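Local coordinates for protein RavA (Legionella pneumophila str. Paris, PDB 6WO6) that is an all-helical Legionella effector of undetermined biochemical activity, presumably delivered into the host cell during infection, at residues F82-V87 with N120-D125; K89-L94 with E114-F119; L48-P53 with I124-N129. The protein carries 2 engineered substitutions. All coordinates share one frame; numbering follows the deposited sequence.

How the contacts relate
Of the helices involved, 38-51 comes first from the N terminus, helix 77-92 second, and the pair formed by helix 115-118 and helix 120-127 last; the three contacts tie these together. Contact 3 closes the longest loop, joining the end of helix 38-51 to the end of helix 120-127. Contact 1 lies within that span and brings the middle of helix 77-92 against helix 120-127, meeting contact 3 on the same stretch at Ile124 and Asp125. Contact 2, nested inside both, returns the C-terminal part of helix 77-92 to the short helix 115-118. Val87 touches Phe116 and Leu115, Ile91 reaches Val126, and Leu122 meets Leu50, so the three contacts pack against one another.

Contact 1 of 3, residues F82-V87 with N120-D125; sequences FQAYQV and NKLAID
Leu122 reaches out from helix 120-127 and sets one methyl, CD2, against two residues of helix 77-92. CD2 touches Ala84, lying 3.7 Å from Ala84 CB and just as near the alpha carbon, so the methyl rests on the helix backbone where the alanine side chain is short. It also touches Val87, 4.0 Å from Val87 CB. With CG anti to the backbone N (chi1 172°), the leucine is directed at helix 77-92, and it and Val87 run past one another in opposite directions.

A second apolar patch lies one residue on. Val87 lays CG1 over Ala123, 4.2 Å from Ala123 CA and 4.3 Å from Ala123 CB. All four touching residues are buried, and no hydrogen bond crosses between the segments; the backbone bonds run within each helix, as from Val87 N to Gln83 O and from Ile124 N to Asn120 O.

Around this patch, Val49 and Leu50 of helix 38-51 cover Ala84 and Leu122 respectively, while Phe116 packs on Val87 and Ala123. The segment axes approach to 10.2 Å, and their directions differ by 36°: two helices running the same general way, packed through alanine, valine and leucine within an all-helical fold.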
# COMPACT_ATOMS: atom_id res chain seq x y z
N PHE A 82 7.40 28.18 16.24
CA PHE A 82 8.18 26.96 16.48
C PHE A 82 7.27 25.75 16.63
O PHE A 82 7.58 24.67 16.12
CB PHE A 82 9.06 27.13 17.72
CG PHE A 82 10.08 26.03 17.87
CD1 PHE A 82 11.19 25.99 17.04
CD2 PHE A 82 9.93 25.05 18.83
CE1 PHE A 82 12.13 24.98 17.17
CE2 PHE A 82 10.86 24.04 18.97
CZ PHE A 82 11.97 24.01 18.13
N GLN A 83 6.14 25.90 17.33
CA GLN A 83 5.20 24.79 17.45
C GLN A 83 4.64 24.38 16.09
O GLN A 83 4.48 23.19 15.80
CB GLN A 83 4.08 25.14 18.42
CG GLN A 83 4.51 25.18 19.88
CD GLN A 83 3.39 25.62 20.81
OE1 GLN A 83 2.74 24.80 21.45
NE2 GLN A 83 3.17 26.93 20.88
N ALA A 84 4.36 25.36 15.23
CA ALA A 84 3.86 25.05 13.89
C ALA A 84 4.91 24.32 13.06
O ALA A 84 4.59 23.33 12.37
CB ALA A 84 3.41 26.33 13.19
N TYR A 85 6.16 24.79 13.12
CA TYR A 85 7.24 24.07 12.45
C TYR A 85 7.36 22.65 12.97
O TYR A 85 7.61 21.72 12.20
CB TYR A 85 8.57 24.80 12.62
CG TYR A 85 9.77 23.95 12.23
CD1 TYR A 85 10.14 23.80 10.90
CD2 TYR A 85 10.52 23.29 13.20
CE1 TYR A 85 11.23 23.01 10.55
CE2 TYR A 85 11.60 22.50 12.85
CZ TYR A 85 11.95 22.36 11.53
OH TYR A 85 13.03 21.58 11.18
N GLN A 86 7.20 22.46 14.29
CA GLN A 86 7.26 21.12 14.86
C GLN A 86 6.18 20.22 14.28
O GLN A 86 6.45 19.08 13.89
CB GLN A 86 7.12 21.20 16.38
CG GLN A 86 8.37 21.70 17.10
CD GLN A 86 9.47 20.67 17.11
OE1 GLN A 86 9.48 19.75 17.93
NE2 GLN A 86 10.42 20.80 16.19
N VAL A 87 4.95 20.73 14.21
CA VAL A 87 3.85 19.96 13.64
C VAL A 87 4.18 19.52 12.21
O VAL A 87 4.11 18.33 11.87
CB VAL A 87 2.54 20.76 13.68
CG1 VAL A 87 1.44 20.04 12.91
CG2 VAL A 87 2.11 21.00 15.12
N ASN A 120 -4.55 21.60 15.23
CA ASN A 120 -5.20 20.51 14.50
C ASN A 120 -5.56 20.92 13.08
O ASN A 120 -5.43 20.12 12.15
CB ASN A 120 -6.44 20.05 15.26
CG ASN A 120 -6.96 18.71 14.76
OD1 ASN A 120 -7.82 18.65 13.89
ND2 ASN A 120 -6.42 17.63 15.32
N LYS A 121 -6.02 22.16 12.89
CA LYS A 121 -6.27 22.66 11.54
C LYS A 121 -5.00 22.63 10.71
O LYS A 121 -5.02 22.22 9.54
CB LYS A 121 -6.85 24.08 11.60
CG LYS A 121 -8.10 24.21 12.47
N LEU A 122 -3.87 23.05 11.29
CA LEU A 122 -2.60 22.99 10.59
C LEU A 122 -2.21 21.55 10.27
O LEU A 122 -1.68 21.27 9.19
CB LEU A 122 -1.51 23.67 11.42
CG LEU A 122 -0.09 23.48 10.86
CD1 LEU A 122 0.07 24.23 9.55
CD2 LEU A 122 0.95 23.92 11.87
N ALA A 123 -2.45 20.63 11.20
CA ALA A 123 -2.15 19.22 10.96
C ALA A 123 -2.95 18.69 9.77
O ALA A 123 -2.40 18.04 8.88
CB ALA A 123 -2.43 18.40 12.21
N ILE A 124 -4.25 18.98 9.75
CA ILE A 124 -5.10 18.51 8.66
C ILE A 124 -4.68 19.15 7.34
O ILE A 124 -4.73 18.51 6.28
CB ILE A 124 -6.58 18.78 8.98
CG1 ILE A 124 -6.98 18.08 10.27
CG2 ILE A 124 -7.46 18.33 7.83
CD1 ILE A 124 -6.78 16.58 10.25
N ASP A 125 -4.25 20.41 7.38
CA ASP A 125 -3.82 21.08 6.15
C ASP A 125 -2.51 20.51 5.62
O ASP A 125 -2.33 20.39 4.41
CB ASP A 125 -3.69 22.59 6.39
CG ASP A 125 -5.03 23.26 6.62
OD1 ASP A 125 -6.04 22.75 6.08
OD2 ASP A 125 -5.08 24.29 7.33

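Contact 2 of 3, residues K89-L94 with E114-F119; sequences KRIISL and ELFNNF
Ile91 and Phe116 form the tight part of this helix-to-helix contact, where the C-terminal part of helix 77-92 in the all-helical fold packs on the short helix 115-118. Ile91 meets the phenyl ring at its edge, with CD1 in the ring plane and 3.6 Å from Phe116 CE2; CG1 is equally near, so both CD1 and CG1 of Ile91 bear on that one ring carbon. Both residues are buried. Ile91 also packs on Ala123, Val126 and Leu127 of helix 120-127, while Phe116 stacks with Phe111.

Toward solvent the contact thins out. Arg90 and Leu115 are each partly exposed, and their side chains cross at a slant. The arginine is extended from CG to NE, which runs the side chain back along the outside of its own helix, toward Gln86. Arg90 CB comes near the ring edge, 4.4 Å from Phe116 CZ, while the far end of the arginine lies by Leu115. No hydrogen bond joins the two segments here; of the segment 114-119 the guanidinium touches Leu115, with Arg90 NH1 3.8 Å from Leu115 CD2.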
# COMPACT_ATOMS: atom_id res chain seq x y z
N LYS A 89 7.06 19.45 10.57
CA LYS A 89 8.25 18.62 10.46
C LYS A 89 7.95 17.18 10.87
O LYS A 89 8.33 16.23 10.17
CB LYS A 89 9.38 19.20 11.33
CG LYS A 89 10.67 18.40 11.31
CD LYS A 89 11.27 18.38 9.91
CE LYS A 89 11.60 16.96 9.47
NZ LYS A 89 11.79 16.88 7.99
N ARG A 90 7.25 17.00 11.99
CA ARG A 90 6.95 15.65 12.45
C ARG A 90 5.98 14.93 11.53
O ARG A 90 6.06 13.70 11.39
CB ARG A 90 6.41 15.69 13.88
CG ARG A 90 7.43 16.15 14.90
CD ARG A 90 6.85 16.16 16.30
NE ARG A 90 7.79 16.74 17.26
CZ ARG A 90 7.54 16.87 18.56
NH1 ARG A 90 6.39 16.46 19.06
NH2 ARG A 90 8.46 17.41 19.35
N ILE A 91 5.06 15.66 10.89
CA ILE A 91 4.16 14.99 9.95
C ILE A 91 4.89 14.63 8.66
O ILE A 91 4.75 13.51 8.15
CB ILE A 91 2.92 15.86 9.68
CG1 ILE A 91 2.01 15.86 10.91
CG2 ILE A 91 2.17 15.35 8.46
CD1 ILE A 91 0.82 16.78 10.78
N ILE A 92 5.70 15.55 8.13
CA ILE A 92 6.34 15.31 6.84
C ILE A 92 7.46 14.28 6.97
O ILE A 92 7.74 13.55 6.01
CB ILE A 92 6.84 16.65 6.26
CG1 ILE A 92 5.72 17.32 5.47
CG2 ILE A 92 8.09 16.48 5.40
CD1 ILE A 92 5.10 16.43 4.41
N SER A 93 8.08 14.17 8.14
CA SER A 93 9.11 13.15 8.33
C SER A 93 8.57 11.73 8.26
O SER A 93 9.36 10.79 8.23
CB SER A 93 9.83 13.37 9.67
OG SER A 93 8.93 13.25 10.75
N LEU A 94 7.24 11.56 8.23
CA LEU A 94 6.68 10.25 7.94
C LEU A 94 7.00 9.82 6.51
O LEU A 94 7.17 8.63 6.24
CB LEU A 94 5.17 10.25 8.16
CG LEU A 94 4.65 10.51 9.58
CD1 LEU A 94 3.14 10.64 9.58
CD2 LEU A 94 5.09 9.40 10.52
N GLU A 114 -1.67 17.69 22.92
CA GLU A 114 -2.04 19.11 22.90
C GLU A 114 -1.35 19.87 21.77
O GLU A 114 -1.89 20.86 21.29
CB GLU A 114 -1.74 19.76 24.25
CG GLU A 114 -0.27 19.96 24.56
CD GLU A 114 -0.05 20.78 25.82
OE1 GLU A 114 -1.05 21.20 26.44
OE2 GLU A 114 1.13 21.01 26.18
N LEU A 115 -0.17 19.42 21.33
CA LEU A 115 0.47 20.07 20.19
C LEU A 115 -0.38 19.91 18.93
O LEU A 115 -0.61 20.88 18.20
CB LEU A 115 1.87 19.49 19.97
CG LEU A 115 2.61 20.02 18.73
CD1 LEU A 115 2.76 21.53 18.81
CD2 LEU A 115 3.96 19.35 18.56
N PHE A 116 -0.86 18.69 18.67
CA PHE A 116 -1.73 18.43 17.54
C PHE A 116 -3.20 18.69 17.85
O PHE A 116 -4.05 18.49 16.98
CB PHE A 116 -1.54 16.99 17.05
CG PHE A 116 -0.23 16.76 16.36
CD1 PHE A 116 0.92 16.49 17.09
CD2 PHE A 116 -0.14 16.82 14.98
CE1 PHE A 116 2.13 16.29 16.45
CE2 PHE A 116 1.07 16.62 14.34
CZ PHE A 116 2.20 16.35 15.08
N ASN A 117 -3.52 19.12 19.07
CA ASN A 117 -4.86 19.58 19.41
C ASN A 117 -5.01 21.08 19.20
O ASN A 117 -6.05 21.54 18.72
CB ASN A 117 -5.19 19.20 20.86
CG ASN A 117 -6.62 19.54 21.24
OD1 ASN A 117 -7.53 19.45 20.42
ND2 ASN A 117 -6.82 19.93 22.49
N ASN A 118 -3.98 21.85 19.57
CA ASN A 118 -4.00 23.29 19.31
C ASN A 118 -3.84 23.58 17.83
O ASN A 118 -4.53 24.44 17.28
CB ASN A 118 -2.90 23.98 20.12
CG ASN A 118 -3.11 23.88 21.61
OD1 ASN A 118 -4.23 24.04 22.10
ND2 ASN A 118 -2.04 23.62 22.35
N PHE A 119 -2.92 22.87 17.16
CA PHE A 119 -2.65 23.05 15.74
C PHE A 119 -3.31 21.97 14.90
O PHE A 119 -2.71 21.46 13.95
CB PHE A 119 -1.15 23.08 15.49
CG PHE A 119 -0.44 24.25 16.12
CD1 PHE A 119 -0.02 24.19 17.44
CD2 PHE A 119 -0.20 25.41 15.40
CE1 PHE A 119 0.63 25.26 18.03
CE2 PHE A 119 0.45 26.49 15.98
CZ PHE A 119 0.87 26.41 17.29

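Contact 3 of 3, residues L48-P53 with I124-N129; sequences LVLECP and IDVLTN
Leu50 spreads its two methyls over Asp125 where the last turns of helix 38-51 and helix 120-127 meet, a helix-helix contact within the all-helical fold. Leu50 CD2 is 3.7 Å from Asp125 CB, and CD1 is 3.8 Å from the same carbon, so the leucine straddles the aspartate's beta carbon with its fork. The two side chains cross at about a right angle. Leu50 CD1 also lies 4.0 Å from Asp125 OD2, a carboxylate oxygen passing beside a methyl without polar bonding between them.

Further in, Val126 takes the buried side of the contact. Its CG2 comes within 4.0 Å of Leu50 CD2, and the same methyl of the leucine stands equally far from the Val126 backbone N. Val126 holds CG1 away from its own N (chi1 174°), which turns CG2 toward the leucine and CG1 toward Ile91 on helix 77-92. The burial is therefore graded: the exposed aspartate outside, the buried valine within.

Beyond these, polar bonds gather at both helix ends. On the Leu50 side, Lys88 NZ hydrogen-bonds to the carbonyl oxygens of both Val49 and Cys52, linking the last turn to helix 77-92, and Val49 packs on Phe60 of helix 54-66. On the other side helix 120-127 gives way to loop at Thr128, the first residue to leave helical geometry. Its hydroxyl turns back onto the last turn and donates to a carbonyl four residues earlier: Thr128 OG1 lies 3.0 Å from Ile124 O, tilted 32° from the carbonyl plane.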
# COMPACT_ATOMS: atom_id res chain seq x y z
N LEU A 48 2.31 30.59 7.49
CA LEU A 48 3.74 30.72 7.26
C LEU A 48 4.41 29.35 7.14
O LEU A 48 5.28 29.15 6.28
CB LEU A 48 4.35 31.53 8.41
CG LEU A 48 5.82 31.93 8.50
CD1 LEU A 48 6.32 32.43 7.18
CD2 LEU A 48 5.97 33.02 9.55
N VAL A 49 4.00 28.40 7.97
CA VAL A 49 4.61 27.07 7.92
C VAL A 49 4.06 26.25 6.76
O VAL A 49 4.79 25.45 6.16
CB VAL A 49 4.43 26.37 9.28
CG1 VAL A 49 4.24 24.88 9.11
CG2 VAL A 49 5.62 26.64 10.18
N LEU A 50 2.79 26.44 6.41
CA LEU A 50 2.21 25.72 5.27
C LEU A 50 2.92 26.09 3.98
O LEU A 50 3.32 25.21 3.21
CB LEU A 50 0.72 26.02 5.16
CG LEU A 50 -0.22 25.12 5.96
CD1 LEU A 50 -1.58 25.77 6.13
CD2 LEU A 50 -0.36 23.77 5.27
N GLU A 51 3.11 27.39 3.72
CA GLU A 51 3.68 27.81 2.45
C GLU A 51 5.16 27.46 2.30
O GLU A 51 5.68 27.55 1.19
CB GLU A 51 3.49 29.31 2.26
CG GLU A 51 2.05 29.73 2.09
CD GLU A 51 1.93 31.18 1.68
OE1 GLU A 51 0.80 31.62 1.38
OE2 GLU A 51 2.97 31.88 1.66
N CYS A 52 5.83 27.06 3.37
CA CYS A 52 7.25 26.73 3.29
C CYS A 52 7.44 25.38 2.62
O CYS A 52 6.93 24.37 3.13
CB CYS A 52 7.86 26.71 4.68
SG CYS A 52 9.56 26.10 4.73
N PRO A 53 8.14 25.31 1.49
CA PRO A 53 8.36 24.01 0.84
C PRO A 53 9.20 23.09 1.71
O PRO A 53 9.93 23.54 2.60
CB PRO A 53 9.10 24.37 -0.45
CG PRO A 53 8.86 25.84 -0.65
CD PRO A 53 8.74 26.41 0.73
N ILE A 124 -4.25 18.98 9.75
CA ILE A 124 -5.10 18.51 8.66
C ILE A 124 -4.68 19.15 7.34
O ILE A 124 -4.73 18.51 6.28
CB ILE A 124 -6.58 18.78 8.98
CG1 ILE A 124 -6.98 18.08 10.27
CG2 ILE A 124 -7.46 18.33 7.83
CD1 ILE A 124 -6.78 16.58 10.25
N ASP A 125 -4.25 20.41 7.38
CA ASP A 125 -3.82 21.08 6.15
C ASP A 125 -2.51 20.51 5.62
O ASP A 125 -2.33 20.39 4.41
CB ASP A 125 -3.69 22.59 6.39
CG ASP A 125 -5.03 23.26 6.62
OD1 ASP A 125 -6.04 22.75 6.08
OD2 ASP A 125 -5.08 24.29 7.33
N VAL A 126 -1.59 20.14 6.52
CA VAL A 126 -0.37 19.48 6.09
C VAL A 126 -0.68 18.09 5.54
O VAL A 126 -0.06 17.64 4.56
CB VAL A 126 0.65 19.42 7.24
CG1 VAL A 126 1.87 18.61 6.84
CG2 VAL A 126 1.07 20.82 7.64
N LEU A 127 -1.64 17.40 6.14
CA LEU A 127 -2.01 16.07 5.67
C LEU A 127 -2.73 16.12 4.33
O LEU A 127 -2.72 15.12 3.60
CB LEU A 127 -2.89 15.38 6.71
CG LEU A 127 -2.20 14.91 7.99
CD1 LEU A 127 -3.21 14.44 9.02
CD2 LEU A 127 -1.21 13.80 7.67
N THR A 128 -3.36 17.24 4.00
CA THR A 128 -4.15 17.33 2.78
C THR A 128 -3.31 17.02 1.55
O THR A 128 -2.23 17.59 1.37
CB THR A 128 -4.78 18.72 2.67
OG1 THR A 128 -5.89 18.81 3.57
CG2 THR A 128 -5.27 18.99 1.25
N ASN A 129 -3.81 16.10 0.72
CA ASN A 129 -3.17 15.59 -0.48
C ASN A 129 -1.95 14.71 -0.19
O ASN A 129 -1.20 14.38 -1.11
CB ASN A 129 -2.76 16.70 -1.46
CG ASN A 129 -3.96 17.39 -2.08
OD1 ASN A 129 -5.05 16.81 -2.15
ND2 ASN A 129 -3.77 18.61 -2.55